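AAC3-I (Uncultured bacterium, PDB 5HMN) probably transfers an acetyl group from acetyl-coenzyme A to an amino group of aminoglycoside antibiotics, using a GNAT fold that binds the cofactor. Local coordinates at residues C[129-132]-C[133-137]; C[103-106]-C[107-111]. One frame throughout, in Å; residues are numbered along the deposited sequence.

In the fold
Both interactions lie in one GNAT domain and rest on main-chain i to i+4 hydrogen bonds: interaction 1 is at the entry to helix 131-140, interaction 2 within helix 100-115, the crossover between the parallel strands 82-91 and 119-124. Both are partly buried, their centres about 15 and 11 Å from the centre of the chain. In interaction 2, leucines and an isoleucine cover the sheet while E106 and E110 are exposed. In interaction 1, D130, A133, I134 and L136 are buried and E131 exposed, and six residues line the coenzyme A pocket. Its chemistry is therefore ligand-directed, that of interaction 2 hydrophobic inside and charged outside. One place where the helices meet is I105 CD1, 4.2 Å from both L136 CD2 and Y137 CE1.

Interaction 1: C[129-132]-C[133-137]; sequences EDEP and AIALY. With COA (coenzyme A), chain J.
The N-terminal end of helix 131-140 forms part of the coenzyme A pocket of this GNAT domain, and here the carbonyls of D130, E131 and P132 accept from the amides of I134, A135 and L136. I134 N donates to D130 O at 2.9 Å with an N-H...O angle of 157°, and L136 N reaches P132 O at 3.1 Å. A135 N closes the intervening bond on E131 O. Outside this ladder, E131 has CG trans to its own N (chi1 -177°) and then bends at chi2, which turns the carboxylate forward along the helix, across I134. The two side chains cross nearly at right angles, and E131 OE1 comes to 3.2 Å from I134 CB. I134 CD1 reaches on to D130 CB, while the same isoleucine packs on L147 of the second subunit.

Another flank of the turn meets coenzyme A. P132 CB lies 3.3 Å from its adenine N6A. A135 CB is 3.5 Å from its N3A, and L136 CD1 touches the ribose side at C5B. Further along, the thiol sulfur S1P sits in the plane of the Y137 ring, at its edge, 3.4 Å from CZ; its separation from Y137 OH is too short to be trusted, so that detail is doubtful. Small and aliphatic groups thus offer adenine and ribose shape and van der Waals contact, while the phenol edge lies beside the sulfur.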
loop_
_atom_site.group_PDB
_atom_site.type_symbol
_atom_site.label_atom_id
_atom_site.label_comp_id
_atom_site.label_asym_id
_atom_site.label_seq_id
_atom_site.Cartn_x
_atom_site.Cartn_y
_atom_site.Cartn_z
ATOM N N GLU C 129 16.547 -15.073 2.232
ATOM C CA GLU C 129 16.635 -14.302 3.468
ATOM C C GLU C 129 15.293 -14.259 4.225
ATOM O O GLU C 129 15.219 -13.816 5.374
ATOM C CB GLU C 129 17.160 -12.893 3.111
ATOM C CG GLU C 129 16.802 -11.722 4.021
ATOM C CD GLU C 129 15.346 -11.319 3.915
ATOM O OE1 GLU C 129 14.786 -11.420 2.805
ATOM O OE2 GLU C 129 14.758 -10.938 4.946
ATOM N N ASP C 130 14.246 -14.779 3.595
ATOM C CA ASP C 130 12.876 -14.456 3.972
ATOM C C ASP C 130 12.156 -15.384 4.950
ATOM O O ASP C 130 11.298 -14.923 5.696
ATOM C CB ASP C 130 12.040 -14.365 2.701
ATOM C CG ASP C 130 12.388 -13.157 1.874
ATOM O OD1 ASP C 130 12.297 -12.039 2.418
ATOM O OD2 ASP C 130 12.763 -13.321 0.693
ATOM N N GLU C 131 12.470 -16.678 4.941
ATOM C CA GLU C 131 11.632 -17.643 5.663
ATOM C C GLU C 131 11.448 -17.361 7.164
ATOM O O GLU C 131 10.411 -17.721 7.721
ATOM C CB GLU C 131 12.162 -19.070 5.471
ATOM C CG GLU C 131 11.296 -20.162 6.127
ATOM C CD GLU C 131 9.894 -20.280 5.530
ATOM O OE1 GLU C 131 9.646 -19.715 4.445
ATOM O OE2 GLU C 131 9.036 -20.943 6.154
ATOM N N PRO C 132 12.439 -16.728 7.828
ATOM C CA PRO C 132 12.108 -16.231 9.169
ATOM C C PRO C 132 10.861 -15.344 9.177
ATOM O O PRO C 132 10.006 -15.502 10.050
ATOM C CB PRO C 132 13.351 -15.421 9.570
ATOM C CG PRO C 132 14.378 -15.648 8.471
ATOM C CD PRO C 132 13.895 -16.779 7.629
ATOM N N ALA C 133 10.762 -14.435 8.212
ATOM C CA ALA C 133 9.585 -13.583 8.080
ATOM C C ALA C 133 8.375 -14.392 7.609
ATOM O O ALA C 133 7.258 -14.181 8.073
ATOM C CB ALA C 133 9.864 -12.434 7.118
ATOM N N ILE C 134 8.605 -15.318 6.686
ATOM C CA ILE C 134 7.527 -16.155 6.171
ATOM C C ILE C 134 6.971 -17.074 7.258
ATOM O O ILE C 134 5.761 -17.274 7.344
ATOM C CB ILE C 134 7.995 -16.999 4.973
ATOM C CG1 ILE C 134 8.534 -16.090 3.869
ATOM C CG2 ILE C 134 6.857 -17.858 4.438
ATOM C CD1 ILE C 134 8.971 -16.834 2.631
ATOM N N ALA C 135 7.852 -17.621 8.090
ATOM C CA ALA C 135 7.417 -18.433 9.223
ATOM C C ALA C 135 6.618 -17.576 10.198
ATOM O O ALA C 135 5.649 -18.040 10.801
ATOM C CB ALA C 135 8.604 -19.069 9.922
ATOM N N LEU C 136 7.037 -16.322 10.341
ATOM C CA LEU C 136 6.343 -15.355 11.182
ATOM C C LEU C 136 4.964 -15.020 10.630
ATOM O O LEU C 136 3.983 -14.977 11.362
ATOM C CB LEU C 136 7.170 -14.071 11.312
ATOM C CG LEU C 136 6.518 -12.898 12.046
ATOM C CD1 LEU C 136 6.553 -13.107 13.548
ATOM C CD2 LEU C 136 7.190 -11.583 11.668
ATOM N N TYR C 137 4.891 -14.760 9.334
ATOM C CA TYR C 137 3.634 -14.350 8.731
ATOM C C TYR C 137 2.659 -15.521 8.575
ATOM O O TYR C 137 1.444 -15.329 8.623
ATOM C CB TYR C 137 3.894 -13.691 7.377
ATOM C CG TYR C 137 4.622 -12.371 7.490
ATOM C CD1 TYR C 137 4.449 -11.555 8.601
ATOM C CD2 TYR C 137 5.487 -11.945 6.494
ATOM C CE1 TYR C 137 5.114 -10.346 8.711
ATOM C CE2 TYR C 137 6.155 -10.739 6.595
ATOM C CZ TYR C 137 5.966 -9.945 7.705
ATOM O OH TYR C 137 6.631 -8.744 7.808
HETATM N N1A COA J . 13.184 -19.319 11.677
HETATM C C2A COA J . 12.027 -20.004 11.879
HETATM N N3A COA J . 10.948 -19.463 12.460
HETATM C C4A COA J . 11.024 -18.183 12.847
HETATM C C5A COA J . 12.154 -17.486 12.672
HETATM C C6A COA J . 13.246 -18.061 12.088
HETATM N N6A COA J . 14.542 -17.594 11.759
HETATM N N7A COA J . 11.956 -16.272 13.150
HETATM C C8A COA J . 10.712 -16.213 13.648
HETATM N N9A COA J . 10.144 -17.401 13.451
HETATM C C1B COA J . 8.873 -17.781 13.792
HETATM C C2B COA J . 8.832 -18.556 14.847
HETATM O O2B COA J . 7.625 -19.348 14.785
HETATM C C3B COA J . 8.662 -17.607 16.017
HETATM O O3B COA J . 8.110 -18.150 17.074
HETATM P P3B COA J . 8.912 -19.053 18.077
HETATM O O7A COA J . 8.043 -19.242 19.240
HETATM O O8A COA J . 9.161 -20.344 17.456
HETATM O O9A COA J . 10.229 -18.497 18.488
HETATM C C4B COA J . 7.709 -16.539 15.348
HETATM O O4B COA J . 8.002 -16.463 14.101
HETATM C C5B COA J . 7.919 -15.156 15.998
HETATM O O5B COA J . 9.267 -14.793 16.102
HETATM P P1A COA J . 9.638 -13.370 16.587
HETATM O O1A COA J . 10.627 -13.515 17.608
HETATM O O2A COA J . 8.482 -12.720 17.100
HETATM O O3A COA J . 10.334 -12.692 15.417
HETATM P P2A COA J . 11.526 -11.723 15.491
HETATM O O4A COA J . 11.345 -10.817 16.552
HETATM O O5A COA J . 12.716 -12.467 15.623
HETATM O O6A COA J . 11.710 -11.047 14.113
HETATM C CBP COA J . 11.891 -10.764 11.781
HETATM C CCP COA J . 11.389 -11.652 12.934
HETATM C CDP COA J . 11.277 -9.381 11.875
HETATM C CEP COA J . 11.460 -11.366 10.431
HETATM C CAP COA J . 13.389 -10.706 11.876
HETATM O OAP COA J . 13.868 -11.930 11.521
HETATM C C9P COA J . 13.996 -9.697 10.948
HETATM O O9P COA J . 14.083 -8.572 11.247
HETATM N N8P COA J . 14.520 -10.084 9.697
HETATM C C7P COA J . 15.133 -9.185 8.812
HETATM C C6P COA J . 14.197 -8.297 7.971
HETATM C C5P COA J . 12.913 -8.945 7.404
HETATM O O5P COA J . 12.920 -10.031 6.872
HETATM N N4P COA J . 11.710 -8.175 7.521
HETATM C C3P COA J . 10.425 -8.588 7.066
HETATM C C2P COA J . 9.721 -7.481 6.239
HETATM S S1P COA J . 8.027 -7.954 5.928
#

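Interaction 2: C[103-106]-C[107-111]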
loop_
_atom_site.group_PDB
_atom_site.type_symbol
_atom_site.label_atom_id
_atom_site.label_comp_id
_atom_site.label_asym_id
_atom_site.label_seq_id
_atom_site.Cartn_x
_atom_site.Cartn_y
_atom_site.Cartn_z
ATOM N N ALA C 103 5.260 -8.928 19.021
ATOM C CA ALA C 103 4.761 -7.860 19.885
ATOM C C ALA C 103 4.427 -6.611 19.080
ATOM O O ALA C 103 3.452 -5.916 19.367
ATOM C CB ALA C 103 5.778 -7.536 20.973
ATOM N N LEU C 104 5.239 -6.323 18.068
ATOM C CA LEU C 104 4.987 -5.185 17.194
ATOM C C LEU C 104 3.672 -5.354 16.424
ATOM O O LEU C 104 2.886 -4.419 16.300
ATOM C CB LEU C 104 6.146 -5.002 16.213
ATOM C CG LEU C 104 7.432 -4.424 16.805
ATOM C CD1 LEU C 104 8.589 -4.601 15.838
ATOM C CD2 LEU C 104 7.231 -2.953 17.130
ATOM N N ILE C 105 3.443 -6.554 15.915
ATOM C CA ILE C 105 2.240 -6.829 15.134
ATOM C C ILE C 105 1.015 -6.861 16.039
ATOM O O ILE C 105 -0.062 -6.403 15.661
ATOM C CB ILE C 105 2.379 -8.150 14.356
ATOM C CG1 ILE C 105 3.531 -8.033 13.352
ATOM C CG2 ILE C 105 1.084 -8.498 13.624
ATOM C CD1 ILE C 105 3.809 -9.286 12.569
ATOM N N GLU C 106 1.190 -7.381 17.251
ATOM C CA GLU C 106 0.111 -7.401 18.230
ATOM C C GLU C 106 -0.326 -5.977 18.564
ATOM O O GLU C 106 -1.515 -5.704 18.740
ATOM C CB GLU C 106 0.544 -8.139 19.500
ATOM C CG GLU C 106 -0.510 -8.162 20.593
ATOM C CD GLU C 106 -0.234 -9.213 21.652
ATOM O OE1 GLU C 106 0.941 -9.364 22.053
ATOM O OE2 GLU C 106 -1.193 -9.891 22.079
ATOM N N LYS C 107 0.645 -5.073 18.633
ATOM C CA LYS C 107 0.379 -3.661 18.872
ATOM C C LYS C 107 -0.358 -3.041 17.692
ATOM O O LYS C 107 -1.254 -2.216 17.871
ATOM C CB LYS C 107 1.684 -2.910 19.127
ATOM C CG LYS C 107 1.542 -1.403 19.200
ATOM C CD LYS C 107 0.853 -0.973 20.476
ATOM C CE LYS C 107 0.850 0.540 20.601
ATOM N NZ LYS C 107 0.181 0.988 21.853
ATOM N N LEU C 108 0.023 -3.441 16.484
ATOM C CA LEU C 108 -0.606 -2.911 15.280
ATOM C C LEU C 108 -2.062 -3.368 15.188
ATOM O O LEU C 108 -2.916 -2.645 14.680
ATOM C CB LEU C 108 0.170 -3.344 14.034
ATOM C CG LEU C 108 -0.240 -2.671 12.723
ATOM C CD1 LEU C 108 -0.046 -1.165 12.819
ATOM C CD2 LEU C 108 0.546 -3.241 11.556
ATOM N N LYS C 109 -2.334 -4.570 15.691
ATOM C CA LYS C 109 -3.694 -5.104 15.729
ATOM C C LYS C 109 -4.609 -4.261 16.609
ATOM O O LYS C 109 -5.694 -3.863 16.188
ATOM C CB LYS C 109 -3.694 -6.549 16.235
ATOM C CG LYS C 109 -3.133 -7.565 15.255
ATOM C CD LYS C 109 -3.255 -8.973 15.818
ATOM C CE LYS C 109 -2.758 -10.013 14.829
ATOM N NZ LYS C 109 -2.928 -11.399 15.344
ATOM N N GLU C 110 -4.177 -3.996 17.841
ATOM C CA GLU C 110 -4.997 -3.214 18.765
ATOM C C GLU C 110 -5.100 -1.761 18.306
ATOM O O GLU C 110 -6.062 -1.067 18.624
ATOM C CB GLU C 110 -4.445 -3.297 20.191
ATOM C CG GLU C 110 -3.055 -2.732 20.366
ATOM C CD GLU C 110 -2.544 -2.873 21.790
ATOM O OE1 GLU C 110 -2.467 -4.016 22.288
ATOM O OE2 GLU C 110 -2.223 -1.838 22.411
ATOM N N LEU C 111 -4.112 -1.307 17.540
ATOM C CA LEU C 111 -4.187 0.012 16.922
ATOM C C LEU C 111 -5.174 -0.005 15.760
ATOM O O LEU C 111 -5.891 0.968 15.525
ATOM C CB LEU C 111 -2.812 0.467 16.438
ATOM C CG LEU C 111 -1.862 1.055 17.481
ATOM C CD1 LEU C 111 -0.544 1.431 16.830
ATOM C CD2 LEU C 111 -2.490 2.263 18.154
#
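K109 has CG beside its own backbone N (chi1 -72°), which lays the first part of its side chain back along the preceding turn: CG is 3.3 Å from I105 O, and the extended chain beyond it brings CE to 4.3 Å from I105 CG2. K107 instead has CG trans to N (chi1 172°) and bends at chi2. Its CB rests 3.4 Å from L104 O, but its amine leads away toward E110, where NZ and OE2 make a long salt bridge of 3.8 Å. E110 takes the position with CG between N and the carbonyl carbon, and that CG passes E106 O at 3.7 Å.

Beneath these side chains runs a regular alpha-helical ladder, with K107 N on A103 O, L108 N on L104 O and K109 N on I105 O. The bond from E110 N to E106 O is longer, 3.3 Å, yet nearly straight at 163°. This helix, 100-115, is the crossover of a beta-alpha-beta unit: L104 and I105 pack on L89 of strand 82-91, and L108 on I84 and I86.

In this amphipathic pattern L104, I105 and L108 bury apolar surface against the sheet. K107 packs on V7 and L57, and K109 on L140 and on P152 of the second subunit, while both lysine ends lead away from the preceding turn. Being long for a salt bridge, the K107-E110 pair probably adds only a modest attraction.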